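Local coordinates for Alpha/beta hydrolase fold protein (Chitinophaga pinensis, PDB 4PW0) that probably acts as a hydrolase built on the alpha/beta-hydrolase fold, although its natural substrate is not known, at residues T24-R29 against A92-T97; Y28-A33 against Q65-D70; G108-G113 against A260-F265; V228-N233 against L254-D259. One frame throughout, in Å; residues are numbered along the deposited sequence. Where two conformers were deposited one is given.

Interaction 1: residues T24-R29 against A92-T97; sequences TRYAYR and ALEFIT
Tyr26 turns one ring face to Phe95 and its hydroxyl to Glu94, and so takes part in both the apolar and the polar side of this contact. CB of Phe95 stands over the centre of the Tyr26 ring in a CH-pi contact, 3.9 Å from the centroid and almost on the ring normal; Thr24 CG2, from the same strand as the tyrosine, sits nearer the rim on the opposite face. Phe95 holds its CG anti to the backbone N (chi1 161°), on the side of the strand. Its ring touches both tyrosines, CD1 lying 3.5 Å from Tyr26 CB and CZ 3.6 Å from Tyr28 CB. Phe95 meets each tyrosine ring at a slant, and the three form an aromatic cluster, which Phe69 of strand 66-69 extends by stacking on Phe95. In fold terms, helix 85-98 lies over one face of the central mixed sheet of an alpha/beta hydrolase, the segment axes running at 72° to each other. At the polar end, Tyr26 OH donates to Glu94 OE2 at 2.7 Å, meeting its anti lone pair; the carboxylate, in the conformer described, stands nearly upright to the ring plane (86°). A phenylalanine in place of Tyr26 would probably leave OE2 without its phenol donor. A water lies 2.6 Å from both Glu94 OE2 and Thr24 OG1 and bridges them, while Asn22 binds Glu94 OE1.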
loop_
_atom_site.group_PDB
_atom_site.type_symbol
_atom_site.label_atom_id
_atom_site.label_comp_id
_atom_site.label_asym_id
_atom_site.label_seq_id
_atom_site.Cartn_x
_atom_site.Cartn_y
_atom_site.Cartn_z
ATOM N N THR A 24 35.694 -16.762 4.032
ATOM C CA THR A 24 34.667 -16.396 5.014
ATOM C C THR A 24 33.624 -17.528 5.078
ATOM O O THR A 24 33.153 -18.022 4.022
ATOM C CB THR A 24 33.972 -15.078 4.562
ATOM O OG1 THR A 24 34.943 -14.015 4.486
ATOM C CG2 THR A 24 32.831 -14.712 5.481
ATOM N N ARG A 25 33.222 -17.883 6.295
ATOM C CA ARG A 25 32.139 -18.838 6.525
ATOM C C ARG A 25 30.857 -18.032 6.685
ATOM O O ARG A 25 30.756 -17.250 7.624
ATOM C CB ARG A 25 32.361 -19.632 7.817
ATOM C CG ARG A 25 31.149 -20.435 8.300
ATOM C CD ARG A 25 31.050 -20.650 9.826
ATOM N NE ARG A 25 31.426 -19.483 10.642
ATOM C CZ ARG A 25 31.171 -19.326 11.949
ATOM N NH1 ARG A 25 30.436 -20.208 12.640
ATOM N NH2 ARG A 25 31.603 -18.217 12.566
ATOM N N TYR A 26 29.923 -18.186 5.752
ATOM C CA TYR A 26 28.587 -17.555 5.832
ATOM C C TYR A 26 27.574 -18.534 6.387
ATOM O O TYR A 26 27.434 -19.652 5.859
ATOM C CB TYR A 26 28.139 -17.056 4.471
ATOM C CG TYR A 26 28.915 -15.873 3.952
ATOM C CD1 TYR A 26 28.525 -14.561 4.245
ATOM C CD2 TYR A 26 30.020 -16.048 3.145
ATOM C CE1 TYR A 26 29.230 -13.492 3.766
ATOM C CE2 TYR A 26 30.733 -14.960 2.644
ATOM C CZ TYR A 26 30.326 -13.674 2.943
ATOM O OH TYR A 26 31.027 -12.559 2.525
ATOM N N ALA A 27 26.860 -18.091 7.426
ATOM C CA ALA A 27 25.766 -18.819 8.007
ATOM C C ALA A 27 24.435 -18.383 7.349
ATOM O O ALA A 27 24.182 -17.189 7.134
ATOM C CB ALA A 27 25.698 -18.575 9.513
ATOM N N TYR A 28 23.579 -19.359 7.043
ATOM C CA TYR A 28 22.330 -19.075 6.384
ATOM C C TYR A 28 21.318 -20.158 6.645
ATOM O O TYR A 28 21.649 -21.244 7.158
ATOM C CB TYR A 28 22.545 -18.886 4.882
ATOM C CG TYR A 28 22.865 -20.168 4.134
ATOM C CD1 TYR A 28 24.163 -20.665 4.110
ATOM C CD2 TYR A 28 21.883 -20.871 3.450
ATOM C CE1 TYR A 28 24.459 -21.835 3.393
ATOM C CE2 TYR A 28 22.166 -22.036 2.767
ATOM C CZ TYR A 28 23.468 -22.490 2.735
ATOM O OH TYR A 28 23.725 -23.668 2.044
ATOM N N ARG A 29 20.091 -19.849 6.315
ATOM C CA ARG A 29 18.991 -20.811 6.303
ATOM C C ARG A 29 18.178 -20.688 5.042
ATOM O O ARG A 29 18.033 -19.607 4.458
ATOM C CB ARG A 29 18.110 -20.694 7.554
ATOM C CG ARG A 29 18.839 -20.718 8.864
ATOM C CD ARG A 29 17.934 -20.703 10.069
ATOM N NE ARG A 29 18.653 -20.507 11.296
ATOM C CZ ARG A 29 18.252 -19.795 12.339
ATOM N NH1 ARG A 29 17.085 -19.143 12.308
ATOM N NH2 ARG A 29 19.035 -19.698 13.380
ATOM N N ALA A 92 27.706 -9.810 0.223
ATOM C CA ALA A 92 26.504 -10.553 -0.008
ATOM C C ALA A 92 26.485 -11.233 -1.369
ATOM O O ALA A 92 26.035 -12.350 -1.515
ATOM C CB ALA A 92 25.258 -9.666 0.147
ATOM N N LEU A 93 26.956 -10.527 -2.384
ATOM C CA LEU A 93 26.999 -11.081 -3.715
ATOM C C LEU A 93 27.931 -12.290 -3.816
ATOM O O LEU A 93 27.583 -13.257 -4.488
ATOM C CB LEU A 93 27.418 -9.999 -4.710
ATOM C CG LEU A 93 26.322 -9.017 -5.119
ATOM C CD1 LEU A 93 26.938 -7.798 -5.818
ATOM C CD2 LEU A 93 25.291 -9.698 -5.990
ATOM N N GLU A 94 29.064 -12.265 -3.117
ATOM C CA GLU A 94 29.970 -13.435 -3.159
ATOM C C GLU A 94 29.257 -14.644 -2.534
ATOM O O GLU A 94 29.354 -15.766 -3.020
ATOM C CB GLU A 94 31.354 -13.141 -2.540
ATOM C CG GLU A 94 31.473 -13.123 -1.022
ATOM C CD GLU A 94 32.886 -12.978 -0.465
ATOM O OE1 GLU A 94 33.849 -12.847 -1.264
ATOM O OE2 GLU A 94 33.027 -12.965 0.787
ATOM N N PHE A 95 28.499 -14.410 -1.471
ATOM C CA PHE A 95 27.732 -15.448 -0.812
ATOM C C PHE A 95 26.660 -16.016 -1.711
ATOM O O PHE A 95 26.546 -17.236 -1.852
ATOM C CB PHE A 95 27.121 -14.900 0.501
ATOM C CG PHE A 95 25.978 -15.707 1.030
ATOM C CD1 PHE A 95 26.159 -16.979 1.544
ATOM C CD2 PHE A 95 24.680 -15.190 0.991
ATOM C CE1 PHE A 95 25.084 -17.713 1.988
ATOM C CE2 PHE A 95 23.614 -15.926 1.431
ATOM C CZ PHE A 95 23.807 -17.205 1.916
ATOM N N ILE A 96 25.852 -15.150 -2.312
ATOM C CA ILE A 96 24.706 -15.585 -3.094
ATOM C C ILE A 96 25.209 -16.360 -4.325
ATOM O O ILE A 96 24.675 -17.415 -4.678
ATOM C CB ILE A 96 23.885 -14.369 -3.532
ATOM C CG1 ILE A 96 23.266 -13.670 -2.307
ATOM C CG2 ILE A 96 22.823 -14.784 -4.517
ATOM C CD1 ILE A 96 22.777 -12.267 -2.619
ATOM N N THR A 97 26.266 -15.821 -4.941
ATOM C CA THR A 97 26.815 -16.489 -6.110
ATOM C C THR A 97 27.460 -17.839 -5.738
ATOM O O THR A 97 27.330 -18.797 -6.529
ATOM C CB THR A 97 27.748 -15.575 -6.902
ATOM O OG1 THR A 97 28.759 -15.051 -6.041
ATOM C CG2 THR A 97 26.964 -14.457 -7.521
HETATM O O HOH W 1 35.315 -13.337 1.985
#

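Interaction 2: residues Y28-A33 against Q65-D70; sequences YRSLGA and QLIIFD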
loop_
_atom_site.group_PDB
_atom_site.type_symbol
_atom_site.label_atom_id
_atom_site.label_comp_id
_atom_site.label_asym_id
_atom_site.label_seq_id
_atom_site.Cartn_x
_atom_site.Cartn_y
_atom_site.Cartn_z
ATOM N N TYR A 28 23.579 -19.359 7.043
ATOM C CA TYR A 28 22.330 -19.075 6.384
ATOM C C TYR A 28 21.318 -20.158 6.645
ATOM O O TYR A 28 21.649 -21.244 7.158
ATOM C CB TYR A 28 22.545 -18.886 4.882
ATOM C CG TYR A 28 22.865 -20.168 4.134
ATOM C CD1 TYR A 28 24.163 -20.665 4.110
ATOM C CD2 TYR A 28 21.883 -20.871 3.450
ATOM C CE1 TYR A 28 24.459 -21.835 3.393
ATOM C CE2 TYR A 28 22.166 -22.036 2.767
ATOM C CZ TYR A 28 23.468 -22.490 2.735
ATOM O OH TYR A 28 23.725 -23.668 2.044
ATOM N N ARG A 29 20.091 -19.849 6.315
ATOM C CA ARG A 29 18.991 -20.811 6.303
ATOM C C ARG A 29 18.178 -20.688 5.042
ATOM O O ARG A 29 18.033 -19.607 4.458
ATOM C CB ARG A 29 18.110 -20.694 7.554
ATOM C CG ARG A 29 18.839 -20.718 8.864
ATOM C CD ARG A 29 17.934 -20.703 10.069
ATOM N NE ARG A 29 18.653 -20.507 11.296
ATOM C CZ ARG A 29 18.252 -19.795 12.339
ATOM N NH1 ARG A 29 17.085 -19.143 12.308
ATOM N NH2 ARG A 29 19.035 -19.698 13.380
ATOM N N SER A 30 17.650 -21.812 4.592
ATOM C CA SER A 30 16.808 -21.877 3.421
ATOM C C SER A 30 15.452 -22.417 3.842
ATOM O O SER A 30 15.348 -23.505 4.450
ATOM C CB SER A 30 17.429 -22.734 2.320
ATOM O OG SER A 30 16.654 -22.716 1.153
ATOM N N LEU A 31 14.422 -21.614 3.609
ATOM C CA LEU A 31 13.067 -21.964 3.957
ATOM C C LEU A 31 12.251 -22.231 2.745
ATOM O O LEU A 31 12.475 -21.686 1.659
ATOM C CB LEU A 31 12.389 -20.857 4.763
ATOM C CG LEU A 31 12.783 -20.707 6.223
ATOM C CD1 LEU A 31 14.242 -20.425 6.469
ATOM C CD2 LEU A 31 11.928 -19.613 6.869
ATOM N N GLY A 32 11.233 -23.080 2.948
ATOM C CA GLY A 32 10.367 -23.446 1.835
ATOM C C GLY A 32 11.010 -24.487 0.925
ATOM O O GLY A 32 12.144 -24.940 1.138
ATOM N N ALA A 33 10.276 -24.820 -0.119
ATOM C CA ALA A 33 10.772 -25.697 -1.174
ATOM C C ALA A 33 11.692 -24.937 -2.112
ATOM O O ALA A 33 11.419 -23.792 -2.435
ATOM C CB ALA A 33 9.595 -26.251 -1.951
ATOM N N GLN A 65 11.268 -20.280 -2.454
ATOM C CA GLN A 65 12.408 -20.523 -1.586
ATOM C C GLN A 65 12.820 -19.170 -1.003
ATOM O O GLN A 65 12.945 -18.200 -1.771
ATOM C CB GLN A 65 13.555 -21.122 -2.402
ATOM C CG GLN A 65 14.764 -21.511 -1.574
ATOM C CD GLN A 65 15.877 -22.058 -2.433
ATOM O OE1 GLN A 65 15.740 -22.162 -3.654
ATOM N NE2 GLN A 65 16.975 -22.430 -1.801
ATOM N N LEU A 66 13.115 -19.152 0.278
ATOM C CA LEU A 66 13.518 -17.933 0.966
ATOM C C LEU A 66 14.839 -18.187 1.665
ATOM O O LEU A 66 14.985 -19.165 2.411
ATOM C CB LEU A 66 12.420 -17.568 1.946
ATOM C CG LEU A 66 12.409 -16.218 2.590
ATOM C CD1 LEU A 66 11.049 -15.701 3.012
ATOM C CD2 LEU A 66 13.250 -16.373 3.855
ATOM N N ILE A 67 15.819 -17.324 1.421
ATOM C CA ILE A 67 17.117 -17.421 2.030
ATOM C C ILE A 67 17.287 -16.250 2.996
ATOM O O ILE A 67 17.130 -15.086 2.613
ATOM C CB ILE A 67 18.259 -17.362 0.967
ATOM C CG1 ILE A 67 18.127 -18.496 -0.062
ATOM C CG2 ILE A 67 19.624 -17.325 1.637
ATOM C CD1 ILE A 67 18.457 -19.819 0.492
ATOM N N ILE A 68 17.570 -16.581 4.241
ATOM C CA ILE A 68 18.021 -15.631 5.253
ATOM C C ILE A 68 19.468 -15.930 5.544
ATOM O O ILE A 68 19.880 -17.118 5.545
ATOM C CB ILE A 68 17.148 -15.627 6.532
ATOM C CG1 ILE A 68 16.942 -17.046 7.118
ATOM C CG2 ILE A 68 15.801 -14.947 6.254
ATOM C CD1 ILE A 68 16.306 -17.058 8.489
ATOM N N PHE A 69 20.277 -14.912 5.739
ATOM C CA PHE A 69 21.699 -15.091 5.964
ATOM C C PHE A 69 22.290 -14.067 6.880
ATOM O O PHE A 69 21.777 -12.936 6.981
ATOM C CB PHE A 69 22.475 -15.131 4.623
ATOM C CG PHE A 69 22.678 -13.784 3.977
ATOM C CD1 PHE A 69 21.625 -13.125 3.328
ATOM C CD2 PHE A 69 23.901 -13.189 4.006
ATOM C CE1 PHE A 69 21.832 -11.880 2.756
ATOM C CE2 PHE A 69 24.129 -11.950 3.431
ATOM C CZ PHE A 69 23.080 -11.284 2.801
ATOM N N ASP A 70 23.418 -14.411 7.497
ATOM C CA ASP A 70 24.233 -13.468 8.210
ATOM C C ASP A 70 25.323 -12.968 7.277
ATOM O O ASP A 70 26.133 -13.767 6.727
ATOM C CB ASP A 70 24.867 -14.049 9.439
ATOM C CG ASP A 70 23.924 -14.273 10.602
ATOM O OD1 ASP A 70 22.983 -13.471 10.797
ATOM O OD2 ASP A 70 24.154 -15.282 11.376
#
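Leu66 O is gripped from two neighbouring residues: Leu31 N donates to it at 2.8 Å in an almost straight bond (177°), and the CA-H of Ser30 adds a weaker contact, with Ser30 CA 3.4 Å from the same oxygen. Leu66 N answers by donating to Leu31 O at 3.0 Å, closing a hydrogen-bonded pair. At the next hydrogen-bonded pair, Arg29 and Ile68 exchange bonds in the same way, Arg29 N lying 2.8 Å from Ile68 O. Strand 24-31 is thereby joined antiparallel to strand 66-69, next to the run of parallel strands that begins with 66-69 and 39-42, as in the alpha/beta-hydrolase fold. On the face bearing Ser30 and Ile67, the extended chain of Gln65 brings NE2 to Ser30 OG at 3.0 Å, with the hydroxyl oxygen close to the amide plane. Ser30 holds OG anti to its backbone N (chi1 -176°), where Ile67 CD1 also packs against it at 3.5 Å. An alanine in place of Gln65 would probably leave Ser30 OG without this amide donor and open a gap beside the serine. Tyr28 and Phe69 share this face, touching CB to CB at 3.8 Å. The other face is apolar near the backbone: Arg29 CB rests on Ile68 CG1 at 3.9 Å before its guanidinium leaves for a salt bridge with Asp50, and helix 54-61 covers Leu31 and Leu66.

Interaction 3: residues G108-G113 against A260-F265; sequences GFSLGG and AAHGSF
Phe109 and Phe265 meet edge to face: CE1 of Phe265 stands 3.5 Å above the plane of the Phe109 ring, over its centre, and the two planes are inclined at 52°. The first torsion of Phe265 (chi1 73°) sets its CG between the backbone N and the carbonyl carbon, on the side of Phe109. The opposite face of Phe109 is met near the rim by CB of the adjoining Ser110, and at its edge, in the ring plane, His262 O lies 3.4 Å from Phe109 CE1. The imidazole of His262 runs nearly parallel to the Phe109 ring, though slid so far that the two barely overlap, with centroids 5.3 Å apart. Its own edge faces Ser110, whose OG lies in the imidazole plane, 3.4 Å from His262 NE2.

A second shell sets these groups in place. On the far side of the imidazole, His262 ND1 is hydrogen-bonded to Asp234 OD2, which is likely to hold the rotation of the ring, with NE2 on the side of the serine. Phe272 packs edge-to-face with Phe265, and Val133 touches both phenylalanines. Ser110 itself sits in a strained turn with positive phi (64°), squeezed between strand 104-109 and helix 111-122. The close approach of the two is possible because Gly108 has no CB; one there would fall 2.2 Å from Gly112 O. Strand, sharp turn and helix, with serine at the apex of a GxSxG sequence, fit the nucleophile elbow of alpha/beta hydrolases, and Ser110, His262 and Asp234 are consistent with its catalytic triad.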
loop_
_atom_site.group_PDB
_atom_site.type_symbol
_atom_site.label_atom_id
_atom_site.label_comp_id
_atom_site.label_asym_id
_atom_site.label_seq_id
_atom_site.Cartn_x
_atom_site.Cartn_y
_atom_site.Cartn_z
ATOM N N GLY A 108 14.863 -6.191 1.673
ATOM C CA GLY A 108 15.810 -5.562 2.564
ATOM C C GLY A 108 15.059 -4.752 3.619
ATOM O O GLY A 108 14.257 -3.880 3.270
ATOM N N PHE A 109 15.398 -5.005 4.892
ATOM C CA PHE A 109 14.833 -4.252 6.012
ATOM C C PHE A 109 15.925 -3.385 6.631
ATOM O O PHE A 109 16.980 -3.889 7.004
ATOM C CB PHE A 109 14.288 -5.253 7.040
ATOM C CG PHE A 109 13.747 -4.626 8.331
ATOM C CD1 PHE A 109 13.030 -3.449 8.303
ATOM C CD2 PHE A 109 13.918 -5.271 9.555
ATOM C CE1 PHE A 109 12.532 -2.890 9.471
ATOM C CE2 PHE A 109 13.386 -4.740 10.712
ATOM C CZ PHE A 109 12.697 -3.535 10.669
ATOM N N SER A 110 15.675 -2.068 6.725
ATOM C CA SER A 110 16.538 -1.119 7.442
ATOM C C SER A 110 17.918 -1.097 6.719
ATOM O O SER A 110 17.939 -0.843 5.506
ATOM C CB SER A 110 16.577 -1.482 8.909
ATOM O OG SER A 110 17.407 -0.542 9.584
ATOM N N LEU A 111 19.021 -1.407 7.396
ATOM C CA LEU A 111 20.309 -1.531 6.724
ATOM C C LEU A 111 20.220 -2.405 5.465
ATOM O O LEU A 111 20.783 -2.078 4.410
ATOM C CB LEU A 111 21.283 -2.145 7.717
ATOM C CG LEU A 111 22.636 -2.536 7.160
ATOM C CD1 LEU A 111 23.363 -1.346 6.595
ATOM C CD2 LEU A 111 23.459 -3.190 8.269
ATOM N N GLY A 112 19.483 -3.519 5.550
ATOM C CA GLY A 112 19.298 -4.359 4.412
ATOM C C GLY A 112 18.603 -3.676 3.251
ATOM O O GLY A 112 18.844 -4.007 2.084
ATOM N N GLY A 113 17.720 -2.722 3.567
ATOM C CA GLY A 113 17.085 -1.927 2.541
ATOM C C GLY A 113 18.044 -0.992 1.820
ATOM O O GLY A 113 17.773 -0.593 0.671
ATOM N N ALA A 260 2.306 3.133 13.383
ATOM C CA ALA A 260 3.423 2.217 13.353
ATOM C C ALA A 260 4.711 2.977 13.128
ATOM O O ALA A 260 4.696 4.177 12.826
ATOM C CB ALA A 260 3.181 1.168 12.290
ATOM N N ALA A 261 5.839 2.283 13.284
ATOM C CA ALA A 261 7.121 2.969 13.268
ATOM C C ALA A 261 8.110 2.154 12.461
ATOM O O ALA A 261 7.738 1.530 11.456
ATOM C CB ALA A 261 7.590 3.214 14.713
ATOM N N HIS A 262 9.380 2.195 12.837
ATOM C CA HIS A 262 10.425 1.556 12.058
ATOM C C HIS A 262 10.207 0.053 11.858
ATOM O O HIS A 262 10.628 -0.489 10.840
ATOM C CB HIS A 262 11.755 1.871 12.719
ATOM C CG HIS A 262 12.932 1.262 12.051
ATOM N ND1 HIS A 262 13.302 1.545 10.754
ATOM C CD2 HIS A 262 13.826 0.351 12.505
ATOM C CE1 HIS A 262 14.382 0.850 10.449
ATOM N NE2 HIS A 262 14.688 0.099 11.481
ATOM N N GLY A 263 9.546 -0.609 12.812
ATOM C CA GLY A 263 9.212 -1.995 12.686
ATOM C C GLY A 263 7.851 -2.283 12.111
ATOM O O GLY A 263 7.188 -3.251 12.499
ATOM N N SER A 264 7.415 -1.479 11.145
ATOM C CA SER A 264 6.107 -1.603 10.540
ATOM C C SER A 264 5.656 -3.045 10.233
ATOM O O SER A 264 4.538 -3.458 10.566
ATOM C CB SER A 264 6.065 -0.769 9.231
ATOM O OG SER A 264 6.975 -1.250 8.271
ATOM N N PHE A 265 6.504 -3.801 9.545
ATOM C CA PHE A 265 6.112 -5.149 9.137
ATOM C C PHE A 265 6.030 -6.137 10.310
ATOM O O PHE A 265 5.310 -7.117 10.218
ATOM C CB PHE A 265 6.894 -5.693 7.938
ATOM C CG PHE A 265 8.326 -6.105 8.127
ATOM C CD1 PHE A 265 9.108 -5.796 9.210
ATOM C CD2 PHE A 265 8.913 -6.854 7.096
ATOM C CE1 PHE A 265 10.440 -6.213 9.318
ATOM C CE2 PHE A 265 10.236 -7.251 7.206
ATOM C CZ PHE A 265 10.988 -6.960 8.303
#

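Interaction 4: residues V228-N233 against L254-D259; sequences VVQGSN and LSLYPD
Val228 O accepts from Ser255 N at 2.9 Å and continues a parallel ladder in which each strand in turn gives and takes. Ser255 O receives Gln230 N at 3.1 Å, and Gln230 O receives Tyr257 N at 2.9 Å. CA-H groups supplement these bonds; the shortest such contact places Leu256 CA 3.2 Å from Gln230 O. The strands belong to a beta-alpha-beta unit, with helix 240-248 as the connection between strands 226-231 and 252-257 and packed on the face carrying Val228, Gln230 and Leu254. On that face Val228 CG1 touches Leu254 CD1 at 3.7 Å. Gln230 satisfies both ends of its amide within the fold: the chain bends at chi2 (54°), OE1 takes Gly231 N at 2.7 Å on a lone pair in the carbonyl plane, and NE2 binds OD2 of Asp234. Across the sheet, Val229 CG1 packs 3.6 Å from CE2 of Tyr257, whose hydroxyl reaches Gln275 OE1, an oxygen also bonded by Ser255 OG in the conformer described. Past the strand ends, Ser232 OG is paired with the backbone N of Ala260, and Asp259 OD2 with Ser170 OG. The outer edge of strand 252-257 is taken up by the second subunit: Leu254, Ser255 and Leu256 form an antiparallel ladder with a strand of that chain, carrying the sheet across the interface, while Phe246 of the second subunit packs on Leu256 and Ser232.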
loop_
_atom_site.group_PDB
_atom_site.type_symbol
_atom_site.label_atom_id
_atom_site.label_comp_id
_atom_site.label_asym_id
_atom_site.label_seq_id
_atom_site.Cartn_x
_atom_site.Cartn_y
_atom_site.Cartn_z
ATOM N N VAL A 228 7.726 -0.734 -1.534
ATOM C CA VAL A 228 8.306 0.017 -0.408
ATOM C C VAL A 228 7.248 -0.005 0.704
ATOM O O VAL A 228 6.116 0.418 0.480
ATOM C CB VAL A 228 8.608 1.467 -0.795
ATOM C CG1 VAL A 228 9.158 2.218 0.390
ATOM C CG2 VAL A 228 9.570 1.575 -1.982
ATOM N N VAL A 229 7.656 -0.450 1.892
ATOM C CA VAL A 229 6.765 -0.523 3.064
ATOM C C VAL A 229 7.365 0.308 4.206
ATOM O O VAL A 229 8.580 0.278 4.485
ATOM C CB VAL A 229 6.600 -1.980 3.526
ATOM C CG1 VAL A 229 5.832 -2.086 4.844
ATOM C CG2 VAL A 229 5.927 -2.800 2.443
ATOM N N GLN A 230 6.498 1.053 4.881
ATOM C CA GLN A 230 6.919 1.878 6.014
ATOM C C GLN A 230 5.732 2.117 6.941
ATOM O O GLN A 230 4.579 1.982 6.518
ATOM C CB GLN A 230 7.517 3.171 5.450
ATOM C CG GLN A 230 8.073 4.187 6.434
ATOM C CD GLN A 230 9.095 3.592 7.369
ATOM O OE1 GLN A 230 8.727 2.831 8.280
ATOM N NE2 GLN A 230 10.358 3.933 7.211
ATOM N N GLY A 231 6.026 2.439 8.200
ATOM C CA GLY A 231 4.989 2.825 9.126
ATOM C C GLY A 231 4.724 4.332 9.106
ATOM O O GLY A 231 5.462 5.082 8.488
ATOM N N SER A 232 3.710 4.762 9.851
ATOM C CA SER A 232 3.341 6.159 9.898
ATOM C C SER A 232 4.420 7.062 10.472
ATOM O O SER A 232 4.486 8.246 10.103
ATOM C CB SER A 232 2.044 6.318 10.693
ATOM O OG SER A 232 2.138 5.768 12.011
ATOM N N ASN A 233 5.275 6.570 11.369
ATOM C CA ASN A 233 6.319 7.397 11.976
ATOM C C ASN A 233 7.568 6.611 12.341
ATOM O O ASN A 233 7.779 6.221 13.483
ATOM C CB ASN A 233 5.786 8.140 13.186
ATOM C CG ASN A 233 6.806 9.037 13.785
ATOM O OD1 ASN A 233 7.764 9.508 13.145
ATOM N ND2 ASN A 233 6.609 9.267 15.100
ATOM N N LEU A 254 4.029 1.932 -3.063
ATOM C CA LEU A 254 4.235 2.273 -1.656
ATOM C C LEU A 254 3.079 1.748 -0.832
ATOM O O LEU A 254 1.907 1.901 -1.240
ATOM C CB LEU A 254 4.256 3.803 -1.470
ATOM C CG LEU A 254 4.509 4.337 -0.081
ATOM C CD1 LEU A 254 5.880 3.972 0.436
ATOM C CD2 LEU A 254 4.314 5.849 -0.059
ATOM N N SER A 255 3.369 1.223 0.351
ATOM C CA SER A 255 2.376 0.945 1.400
ATOM C C SER A 255 2.828 1.601 2.699
ATOM O O SER A 255 3.957 1.365 3.135
ATOM C CB SER A 255 2.290 -0.585 1.641
ATOM O OG SER A 255 1.570 -1.326 0.639
ATOM N N LEU A 256 1.956 2.411 3.298
ATOM C CA LEU A 256 2.205 2.934 4.631
ATOM C C LEU A 256 1.175 2.363 5.607
ATOM O O LEU A 256 -0.034 2.314 5.323
ATOM C CB LEU A 256 2.148 4.455 4.687
ATOM C CG LEU A 256 3.085 5.218 3.777
ATOM C CD1 LEU A 256 2.923 6.712 3.988
ATOM C CD2 LEU A 256 4.511 4.784 3.985
ATOM N N TYR A 257 1.694 1.926 6.756
ATOM C CA TYR A 257 0.882 1.235 7.769
ATOM C C TYR A 257 0.579 2.138 8.980
ATOM O O TYR A 257 1.447 2.896 9.402
ATOM C CB TYR A 257 1.561 -0.064 8.249
ATOM C CG TYR A 257 1.814 -1.125 7.195
ATOM C CD1 TYR A 257 1.206 -1.110 5.958
ATOM C CD2 TYR A 257 2.640 -2.211 7.496
ATOM C CE1 TYR A 257 1.415 -2.116 5.005
ATOM C CE2 TYR A 257 2.859 -3.191 6.567
ATOM C CZ TYR A 257 2.283 -3.160 5.351
ATOM O OH TYR A 257 2.541 -4.188 4.440
ATOM N N PRO A 258 -0.637 2.043 9.512
ATOM C CA PRO A 258 -1.072 3.045 10.514
ATOM C C PRO A 258 -0.498 2.836 11.892
ATOM O O PRO A 258 -0.294 1.691 12.353
ATOM C CB PRO A 258 -2.584 2.838 10.542
ATOM C CG PRO A 258 -2.796 1.408 10.105
ATOM C CD PRO A 258 -1.735 1.190 9.045
ATOM N N ASP A 259 -0.287 3.958 12.579
ATOM C CA ASP A 259 0.132 3.960 13.998
ATOM C C ASP A 259 1.284 2.998 14.230
ATOM O O ASP A 259 1.267 2.198 15.179
ATOM C CB ASP A 259 -1.023 3.681 14.948
ATOM C CG ASP A 259 -0.657 3.986 16.406
ATOM O OD1 ASP A 259 0.144 4.905 16.632
ATOM O OD2 ASP A 259 -1.220 3.256 17.239
#

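The four contacts sample one sheet from its antiparallel side to its subunit interface. Interactions 1 and 2 share Tyr28 and Arg29 of strand 24-31, have centres 11 Å apart, and touch where Phe95 CE2 meets Phe69 CG at 3.5 Å. Interaction 3, holding two members of the probable triad, lies nearest the middle of the chain, its centre about 19 Å from that of interaction 2 and 10 Å from that of interaction 4. Interactions 3 and 4 are directly joined: Ala260 O lies 2.9 Å from Asn233 N, probably a hydrogen bond. Gln230 of interaction 4 also bonds Asp234, the probable third member of the triad, whereas interaction 1 stands 22 Å from interaction 3, centre to centre.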